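Local atomic coordinates of sialidase B (Streptococcus pneumoniae serotype 4, PDB entry 4XJW), a protein that cleaves terminal sialic acids from oligosaccharides, glycoproteins and glycolipids, hydrolysing alpha-2,3, alpha-2,6 and alpha-2,8 glycosidic linkages, and acts as an intramolecular trans-sialidase. Residues G552-S556 and A614-I618; C453-A459 and A502-E508; R519-I525 and Q547-T553. The protein carries 1 engineered substitution. All blocks are in the same frame, centred on the assembly; numbering follows the deposited sequence.

How the contacts relate
Where neighbouring blades of a beta-propeller do not zip together through their backbones, side chains and water can join them. Contacts 1 and 2 are buried, and each sets the inner strand of one blade beside that of the next, bridged by side-chain amides, hydroxyls and water. Contact 3 is only partly buried, with exposed residues at its rim. It joins two loops through an arginine on a backbone carbonyl, one backbone hydrogen bond and bridging waters; threonine turns brace one loop internally. Contacts 1 and 3 share Gly552 and Thr553. All three meet at the putative catalytic site: Glu503 of contact 2 bonds Tyr615 of contact 1 and forms a salt bridge with Arg519 of contact 3.

Contact 1. Residues G552-S556 and A614-I618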
loop_
_atom_site.group_PDB
_atom_site.type_symbol
_atom_site.label_atom_id
_atom_site.label_comp_id
_atom_site.label_asym_id
_atom_site.label_seq_id
_atom_site.Cartn_x
_atom_site.Cartn_y
_atom_site.Cartn_z
ATOM N N GLY A 552 14.971 3.338 6.439
ATOM C CA GLY A 552 13.985 2.755 7.359
ATOM C C GLY A 552 12.646 2.423 6.725
ATOM O O GLY A 552 12.392 2.785 5.578
ATOM N N THR A 553 11.788 1.749 7.502
ATOM C CA THR A 553 10.431 1.376 7.081
ATOM C C THR A 553 9.528 1.398 8.304
ATOM O O THR A 553 9.982 1.127 9.407
ATOM C CB THR A 553 10.401 -0.057 6.458
ATOM O OG1 THR A 553 11.309 -0.103 5.347
ATOM C CG2 THR A 553 9.025 -0.403 5.933
ATOM N N GLN A 554 8.251 1.730 8.107
ATOM C CA GLN A 554 7.262 1.650 9.167
ATOM C C GLN A 554 7.344 0.275 9.842
ATOM O O GLN A 554 7.568 -0.749 9.174
ATOM C CB GLN A 554 5.864 1.864 8.578
ATOM C CG GLN A 554 4.730 1.917 9.617
ATOM C CD GLN A 554 3.470 1.194 9.168
ATOM O OE1 GLN A 554 3.479 0.450 8.192
ATOM N NE2 GLN A 554 2.375 1.416 9.882
ATOM N N VAL A 555 7.185 0.268 11.170
ATOM C CA VAL A 555 7.090 -0.967 11.943
ATOM C C VAL A 555 5.736 -0.953 12.641
ATOM O O VAL A 555 5.341 0.053 13.257
ATOM C CB VAL A 555 8.238 -1.095 12.984
ATOM C CG1 VAL A 555 8.335 0.152 13.851
ATOM C CG2 VAL A 555 8.064 -2.325 13.856
ATOM N N SER A 556 5.003 -2.052 12.534
ATOM C CA SER A 556 3.752 -2.151 13.280
ATOM C C SER A 556 3.981 -3.060 14.477
ATOM O O SER A 556 4.919 -3.868 14.476
ATOM C CB SER A 556 2.608 -2.620 12.391
ATOM O OG SER A 556 2.917 -3.798 11.665
ATOM N N ALA A 614 7.021 -4.181 2.764
ATOM C CA ALA A 614 7.221 -2.784 3.114
ATOM C C ALA A 614 6.364 -2.373 4.305
ATOM O O ALA A 614 6.536 -2.926 5.383
ATOM C CB ALA A 614 7.033 -1.866 1.888
ATOM N N TYR A 615 5.467 -1.408 4.136
ATOM C CA TYR A 615 4.613 -1.016 5.244
ATOM C C TYR A 615 3.651 -2.150 5.581
ATOM O O TYR A 615 3.281 -2.964 4.717
ATOM C CB TYR A 615 3.821 0.261 4.953
ATOM C CG TYR A 615 4.598 1.551 5.040
ATOM C CD1 TYR A 615 5.916 1.636 4.607
ATOM C CD2 TYR A 615 3.998 2.708 5.512
ATOM C CE1 TYR A 615 6.609 2.840 4.666
ATOM C CE2 TYR A 615 4.683 3.904 5.572
ATOM C CZ TYR A 615 5.979 3.964 5.131
ATOM O OH TYR A 615 6.668 5.162 5.178
ATOM N N SER A 616 3.256 -2.199 6.845
ATOM C CA SER A 616 2.459 -3.309 7.317
ATOM C C SER A 616 1.533 -2.936 8.452
ATOM O O SER A 616 1.721 -1.950 9.168
ATOM C CB SER A 616 3.372 -4.458 7.738
ATOM O OG SER A 616 4.075 -4.117 8.927
ATOM N N ALA A 617 0.505 -3.769 8.599
ATOM C CA ALA A 617 -0.467 -3.647 9.667
ATOM C C ALA A 617 -0.645 -5.016 10.308
ATOM O O ALA A 617 -0.800 -6.031 9.604
ATOM C CB ALA A 617 -1.785 -3.128 9.100
ATOM N N ILE A 618 -0.617 -5.056 11.641
ATOM C CA ILE A 618 -0.920 -6.296 12.346
ATOM C C ILE A 618 -1.966 -6.111 13.435
ATOM O O ILE A 618 -2.023 -5.079 14.106
ATOM C CB ILE A 618 0.344 -6.973 12.928
ATOM C CG1 ILE A 618 1.097 -6.039 13.883
ATOM C CG2 ILE A 618 1.255 -7.487 11.796
ATOM C CD1 ILE A 618 2.227 -6.761 14.616
HETATM O O HOH W 1 6.407 -3.050 8.117
HETATM O O HOH W 2 -0.194 -0.125 9.869
#
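Two polar links tie Gln554 and Ser556 to Ser616. The backbone N of Ser616 donates to Gln554 OE1 at 3.0 Å, and the hydroxyls Ser556 OG and Ser616 OG hydrogen-bond at 3.0 Å. They span two adjacent blades of the sialidase beta-propeller, where the approach to strand 556-559 runs alongside the start of strand 616-620, their directions only 8° apart. No backbone-to-backbone hydrogen bond links these segments; the CA atoms lie in register at 5.4 Å for Gln554 and Tyr615 and 5.8 Å for Ser556 and Ala617, and side chains and water do the bridging. One water contacts Gln554 O at 2.8 Å, Ala614 O at 2.7 Å and Ser616 OG at 2.7 Å; a second accepts from Gln554 NE2 at 3.0 Å and donates to Ser616 O at 2.7 Å. Ser616 OG also bonds Ser573, on the strand next to 556-559, and Gln554 NE2 reaches Pro454 O.

Tyr615 is, by similarity, the nucleophile. Its OH is hydrogen-bonded to Glu503, the tyrosine-glutamate pair expected of this family. Gln554 CB covers one face of the ring in a CH-pi contact, 3.6 Å from the centroid and 9° off the normal. Beyond it, Thr553, whose OG1 bonds Arg581, sets its methyl against the loop leading into strand 616-620, Thr553 CG2 lying 3.6 Å from Ala614 O and 3.9 Å from Tyr615 CD1.

Contact 2. Residues C453-A459 and A502-E508; sequences CPGQGLA and AEAQMVE. With OPX ((1s,3R,4S)-1-[(cyclohexylamino)methyl]-3,4-dihydroxycyclopentanesulfonic acid), chain B.
Segments 453-459 and 502-508 run in the same direction: 453-459 is extended, with strand only at 455-456 and 458-459 and a break at Gly457, and 502-508 is regular strand from Ala504. CA pairs are Cys453-Glu503 5.0 Å, Gln456-Gln505 7.0 Å and Leu458-Met506 6.7 Å. Glu503, a predicted active-site residue, packs its CG 4.0 Å from Pro454 CD, while its carboxylate bonds Tyr615 and Arg519. Ala504 N donates to Cys453 SG at 3.3 Å (Cys453 chi1 m). Gln505 folds back in an m,m rotamer with chi3 near -92°. Its OE1 accepts from Gln456 N at 2.8 Å, and its NE2 donates to Gln456 O at 3.2 Å and to Ala504 O at 2.9 Å. The amide thus mimics a strand partner between inner strands of adjacent propeller blades. Gly455, at phi/psi 129/-118, admits it: a CB there would lie 2.2 Å from Gln505 OE1. Gln456 OE1 also accepts from OAC of the bound OPX at 2.8 Å. Met506 N donates to a water 2.9 Å away that reaches Gln456 O at 2.8 Å, and Met506 CE meets Leu458 CB at 3.9 Å. Glu508 OE2 bonds Gly512 N, and a water joins Glu508 OE1 (3.2 Å) to Ala459 O (2.8 Å).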
loop_
_atom_site.group_PDB
_atom_site.type_symbol
_atom_site.label_atom_id
_atom_site.label_comp_id
_atom_site.label_asym_id
_atom_site.label_seq_id
_atom_site.Cartn_x
_atom_site.Cartn_y
_atom_site.Cartn_z
ATOM N N CYS A 453 1.513 9.142 12.280
ATOM C CA CYS A 453 2.083 7.810 12.137
ATOM C C CYS A 453 0.996 6.844 11.702
ATOM O O CYS A 453 -0.005 6.669 12.405
ATOM C CB CYS A 453 2.684 7.328 13.457
ATOM S SG CYS A 453 4.008 8.399 14.076
ATOM N N PRO A 454 1.172 6.205 10.537
ATOM C CA PRO A 454 0.090 5.315 10.086
ATOM C C PRO A 454 -0.024 4.053 10.917
ATOM O O PRO A 454 0.969 3.542 11.445
ATOM C CB PRO A 454 0.484 4.961 8.659
ATOM C CG PRO A 454 1.965 5.216 8.566
ATOM C CD PRO A 454 2.277 6.308 9.565
ATOM N N GLY A 455 -1.252 3.556 11.038
ATOM C CA GLY A 455 -1.498 2.304 11.713
ATOM C C GLY A 455 -2.587 2.432 12.752
ATOM O O GLY A 455 -3.739 2.733 12.429
ATOM N N GLN A 456 -2.219 2.183 14.001
ATOM C CA GLN A 456 -3.140 2.226 15.131
ATOM C C GLN A 456 -2.840 3.405 16.024
ATOM O O GLN A 456 -1.680 3.762 16.248
ATOM C CB GLN A 456 -3.035 0.932 15.964
ATOM C CG GLN A 456 -3.381 -0.353 15.199
ATOM C CD GLN A 456 -3.327 -1.615 16.051
ATOM O OE1 GLN A 456 -2.854 -1.596 17.190
ATOM N NE2 GLN A 456 -3.816 -2.724 15.496
ATOM N N GLY A 457 -3.895 4.021 16.538
ATOM C CA GLY A 457 -3.778 4.840 17.730
ATOM C C GLY A 457 -3.867 3.881 18.905
ATOM O O GLY A 457 -4.067 2.664 18.712
ATOM N N LEU A 458 -3.721 4.410 20.114
ATOM C CA LEU A 458 -3.710 3.574 21.314
ATOM C C LEU A 458 -4.776 3.997 22.302
ATOM O O LEU A 458 -4.835 5.154 22.717
ATOM C CB LEU A 458 -2.340 3.653 21.991
ATOM C CG LEU A 458 -2.211 2.841 23.285
ATOM C CD1 LEU A 458 -2.175 1.357 23.013
ATOM C CD2 LEU A 458 -0.945 3.260 24.007
ATOM N N ALA A 459 -5.648 3.052 22.635
ATOM C CA ALA A 459 -6.634 3.234 23.685
ATOM C C ALA A 459 -6.107 2.556 24.926
ATOM O O ALA A 459 -5.790 1.372 24.922
ATOM C CB ALA A 459 -7.956 2.616 23.275
ATOM N N ALA A 502 10.042 9.378 11.263
ATOM C CA ALA A 502 10.022 8.601 12.504
ATOM C C ALA A 502 8.651 8.012 12.788
ATOM O O ALA A 502 8.012 8.344 13.792
ATOM C CB ALA A 502 10.474 9.454 13.667
ATOM N N GLU A 503 8.213 7.134 11.893
ATOM C CA GLU A 503 6.926 6.470 12.031
ATOM C C GLU A 503 6.945 5.557 13.251
ATOM O O GLU A 503 7.784 4.663 13.352
ATOM C CB GLU A 503 6.621 5.683 10.760
ATOM C CG GLU A 503 6.261 6.575 9.575
ATOM C CD GLU A 503 6.562 5.947 8.228
ATOM O OE1 GLU A 503 6.035 6.464 7.218
ATOM O OE2 GLU A 503 7.325 4.954 8.171
ATOM N N ALA A 504 5.980 5.753 14.148
ATOM C CA ALA A 504 6.008 5.143 15.474
ATOM C C ALA A 504 4.702 4.421 15.737
ATOM O O ALA A 504 3.643 4.910 15.353
ATOM C CB ALA A 504 6.213 6.206 16.522
ATOM N N GLN A 505 4.780 3.288 16.432
ATOM C CA GLN A 505 3.589 2.559 16.843
ATOM C C GLN A 505 3.771 2.128 18.287
ATOM O O GLN A 505 4.887 1.857 18.731
ATOM C CB GLN A 505 3.363 1.365 15.917
ATOM C CG GLN A 505 2.808 1.738 14.530
ATOM C CD GLN A 505 1.343 2.202 14.571
ATOM O OE1 GLN A 505 0.419 1.394 14.414
ATOM N NE2 GLN A 505 1.135 3.501 14.755
ATOM N N MET A 506 2.664 2.059 19.020
ATOM C CA MET A 506 2.691 1.909 20.474
ATOM C C MET A 506 2.040 0.599 20.922
ATOM O O MET A 506 1.147 0.083 20.262
ATOM C CB MET A 506 1.935 3.068 21.130
ATOM C CG MET A 506 2.508 4.470 20.861
ATOM S SD MET A 506 1.345 5.776 21.279
ATOM C CE MET A 506 0.234 5.727 19.865
ATOM N N VAL A 507 2.499 0.089 22.061
ATOM C CA VAL A 507 1.852 -1.022 22.745
ATOM C C VAL A 507 1.808 -0.685 24.226
ATOM O O VAL A 507 2.710 -0.016 24.740
ATOM C CB VAL A 507 2.597 -2.366 22.540
ATOM C CG1 VAL A 507 2.700 -2.702 21.069
ATOM C CG2 VAL A 507 3.985 -2.328 23.173
ATOM N N GLU A 508 0.748 -1.111 24.906
ATOM C CA GLU A 508 0.670 -0.958 26.360
ATOM C C GLU A 508 1.217 -2.236 26.999
ATOM O O GLU A 508 0.571 -3.285 26.959
ATOM C CB GLU A 508 -0.770 -0.661 26.838
ATOM C CG GLU A 508 -0.799 -0.138 28.282
ATOM C CD GLU A 508 -2.168 0.299 28.755
ATOM O OE1 GLU A 508 -3.159 0.044 28.039
ATOM O OE2 GLU A 508 -2.246 0.903 29.851
HETATM C CAF OPX B . -8.413 -10.292 21.432
HETATM C CAG OPX B . -8.956 -9.534 22.608
HETATM C CAH OPX B . -8.449 -9.441 20.204
HETATM C CAI OPX B . -8.199 -8.254 22.814
HETATM C CAJ OPX B . -7.712 -8.145 20.385
HETATM C CAK OPX B . -7.657 -5.163 20.850
HETATM C CAL OPX B . -5.298 -4.268 20.424
HETATM C CAM OPX B . -7.169 -2.964 19.686
HETATM C CAO OPX B . -4.884 -3.322 19.357
HETATM C CAP OPX B . -6.112 -3.062 18.596
HETATM C CAQ OPX B . -8.230 -7.395 21.589
HETATM C CAR OPX B . -6.715 -3.923 20.776
HETATM N NAN OPX B . -7.411 -6.202 21.861
HETATM O OAA OPX B . -6.293 -4.067 23.393
HETATM O OAB OPX B . -5.768 -1.962 22.298
HETATM O OAC OPX B . -3.878 -3.850 18.566
HETATM O OAD OPX B . -6.443 -4.086 17.751
HETATM O OAE OPX B . -8.065 -2.581 22.627
HETATM S SAS OPX B . -6.713 -3.089 22.364
HETATM O O HOH W 3 -0.046 2.293 18.031
HETATM O O HOH W 4 -3.965 -0.739 25.042
#

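Contact 3. Residues R519-I525 and Q547-T553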
loop_
_atom_site.group_PDB
_atom_site.type_symbol
_atom_site.label_atom_id
_atom_site.label_comp_id
_atom_site.label_asym_id
_atom_site.label_seq_id
_atom_site.Cartn_x
_atom_site.Cartn_y
_atom_site.Cartn_z
ATOM N N ARG A 519 10.690 3.958 13.532
ATOM C CA ARG A 519 11.636 3.960 12.430
ATOM C C ARG A 519 12.663 5.070 12.625
ATOM O O ARG A 519 12.321 6.153 13.109
ATOM C CB ARG A 519 10.827 4.190 11.146
ATOM C CG ARG A 519 11.624 4.430 9.885
ATOM C CD ARG A 519 10.650 4.705 8.746
ATOM N NE ARG A 519 11.345 5.198 7.563
ATOM C CZ ARG A 519 10.739 5.521 6.430
ATOM N NH1 ARG A 519 9.425 5.393 6.326
ATOM N NH2 ARG A 519 11.451 5.962 5.401
ATOM N N THR A 520 13.916 4.799 12.236
ATOM C CA THR A 520 15.010 5.770 12.349
ATOM C C THR A 520 15.845 5.819 11.072
ATOM O O THR A 520 15.487 5.238 10.048
ATOM C CB THR A 520 15.977 5.456 13.513
ATOM O OG1 THR A 520 16.760 4.295 13.206
ATOM C CG2 THR A 520 15.217 5.242 14.814
ATOM N N THR A 521 16.993 6.490 11.161
ATOM C CA THR A 521 17.917 6.606 10.034
ATOM C C THR A 521 19.190 5.811 10.300
ATOM O O THR A 521 20.163 5.912 9.555
ATOM C CB THR A 521 18.279 8.074 9.768
ATOM O OG1 THR A 521 18.696 8.694 10.991
ATOM C CG2 THR A 521 17.095 8.829 9.185
ATOM N N THR A 522 19.174 5.018 11.366
ATOM C CA THR A 522 20.359 4.304 11.850
ATOM C C THR A 522 20.464 2.856 11.381
ATOM O O THR A 522 21.468 2.197 11.646
ATOM C CB THR A 522 20.401 4.269 13.397
ATOM O OG1 THR A 522 19.426 3.336 13.885
ATOM C CG2 THR A 522 20.124 5.634 13.981
ATOM N N GLY A 523 19.432 2.349 10.703
ATOM C CA GLY A 523 19.360 0.937 10.377
ATOM C C GLY A 523 18.832 0.054 11.504
ATOM O O GLY A 523 18.835 -1.168 11.381
ATOM N N LYS A 524 18.419 0.666 12.613
ATOM C CA LYS A 524 17.831 -0.070 13.728
ATOM C C LYS A 524 16.519 0.572 14.154
ATOM O O LYS A 524 16.370 1.796 14.113
ATOM C CB LYS A 524 18.793 -0.108 14.915
ATOM C CG LYS A 524 20.040 -0.947 14.673
ATOM C CD LYS A 524 20.925 -0.994 15.916
ATOM C CE LYS A 524 22.186 -1.812 15.660
ATOM N NZ LYS A 524 22.096 -2.550 14.365
ATOM N N ILE A 525 15.575 -0.265 14.568
ATOM C CA ILE A 525 14.319 0.203 15.130
ATOM C C ILE A 525 14.592 0.731 16.529
ATOM O O ILE A 525 15.341 0.118 17.288
ATOM C CB ILE A 525 13.311 -0.949 15.166
ATOM C CG1 ILE A 525 13.009 -1.400 13.729
ATOM C CG2 ILE A 525 12.029 -0.560 15.929
ATOM C CD1 ILE A 525 12.200 -2.689 13.641
ATOM N N GLN A 547 17.356 -5.778 11.470
ATOM C CA GLN A 547 17.982 -4.821 10.550
ATOM C C GLN A 547 16.955 -4.074 9.709
ATOM O O GLN A 547 16.000 -4.675 9.210
ATOM C CB GLN A 547 18.941 -5.517 9.577
ATOM C CG GLN A 547 19.837 -6.593 10.170
ATOM C CD GLN A 547 20.523 -6.144 11.437
ATOM O OE1 GLN A 547 20.991 -5.007 11.538
ATOM N NE2 GLN A 547 20.572 -7.035 12.429
ATOM N N GLN A 548 17.171 -2.772 9.538
ATOM C CA GLN A 548 16.475 -2.001 8.513
ATOM C C GLN A 548 17.501 -1.319 7.632
ATOM O O GLN A 548 18.695 -1.350 7.926
ATOM C CB GLN A 548 15.528 -0.970 9.131
ATOM C CG GLN A 548 14.236 -1.590 9.673
ATOM C CD GLN A 548 13.104 -0.598 9.789
ATOM O OE1 GLN A 548 13.290 0.616 9.705
ATOM N NE2 GLN A 548 11.903 -1.124 10.013
ATOM N N THR A 549 17.034 -0.711 6.547
ATOM C CA THR A 549 17.885 0.082 5.684
ATOM C C THR A 549 18.182 1.419 6.335
ATOM O O THR A 549 17.569 1.801 7.331
ATOM C CB THR A 549 17.181 0.395 4.377
ATOM O OG1 THR A 549 15.954 1.074 4.681
ATOM C CG2 THR A 549 16.893 -0.882 3.578
ATOM N N SER A 550 19.116 2.152 5.744
ATOM C CA SER A 550 19.423 3.496 6.196
ATOM C C SER A 550 18.214 4.426 6.252
ATOM O O SER A 550 18.125 5.271 7.141
ATOM C CB SER A 550 20.527 4.105 5.322
ATOM O OG SER A 550 20.162 4.124 3.953
ATOM N N TYR A 551 17.277 4.264 5.320
ATOM C CA TYR A 551 16.117 5.150 5.277
ATOM C C TYR A 551 14.969 4.634 6.156
ATOM O O TYR A 551 14.116 5.414 6.580
ATOM C CB TYR A 551 15.655 5.395 3.838
ATOM C CG TYR A 551 15.473 4.127 3.039
ATOM C CD1 TYR A 551 14.281 3.397 3.104
ATOM C CD2 TYR A 551 16.497 3.638 2.240
ATOM C CE1 TYR A 551 14.119 2.232 2.372
ATOM C CE2 TYR A 551 16.344 2.468 1.507
ATOM C CZ TYR A 551 15.151 1.766 1.579
ATOM O OH TYR A 551 15.006 0.607 0.853
ATOM N N GLY A 552 14.971 3.338 6.439
ATOM C CA GLY A 552 13.985 2.755 7.359
ATOM C C GLY A 552 12.646 2.423 6.725
ATOM O O GLY A 552 12.392 2.785 5.578
ATOM N N THR A 553 11.788 1.749 7.502
ATOM C CA THR A 553 10.431 1.376 7.081
ATOM C C THR A 553 9.528 1.398 8.304
ATOM O O THR A 553 9.982 1.127 9.407
ATOM C CB THR A 553 10.401 -0.057 6.458
ATOM O OG1 THR A 553 11.309 -0.103 5.347
ATOM C CG2 THR A 553 9.025 -0.403 5.933
HETATM O O HOH W 5 16.902 3.002 9.627
HETATM O O HOH W 6 14.730 2.251 11.409
HETATM O O HOH W 7 13.713 7.267 8.927
#
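A carbonyl with two donors is the polar centre of this contact: Tyr551 O accepts from Arg519 NE at 2.9 Å and from Arg519 NH2 at 3.0 Å, while a water lies 3.0 Å from the same Tyr551 O. The extended, all-t side chain of Arg519 delivers the guanidinium, whose NH1 is left for the salt bridge to Glu503. Gln548 N donates to Gly523 O at 3.0 Å, the backbone bond that joins the two loops.

Each loop also satisfies itself. In 519-525, two successive ST turns use Thr520 OG1 as acceptor for Thr522 N (3.1 Å) and Thr522 OG1 as acceptor for Lys524 N (3.1 Å). In 547-553, Gln548 clasps Thr553, its OE1 taking Thr553 N at 2.9 Å and its NE2 giving to Thr553 O at 3.0 Å, and Thr549 OG1 accepts from Gly552 N at 3.0 Å. Waters fill the gaps: one accepts from Gly523 N at 2.8 Å and lies 2.7 Å from both Thr520 O and Thr549 O, another joins Thr520 N to Gln548 OE1, at 2.8 Å from each.

Here a propeller loop meets the connection into the next blade. The chemistry is consistent with the loops holding two guanidiniums, substrate-binding by similarity, through neutral oxygens, Tyr551 O for Arg519 and Gly552 O and Thr553 OG1 for Arg581, while Glu503 from outside supplies the charge partner of Arg519.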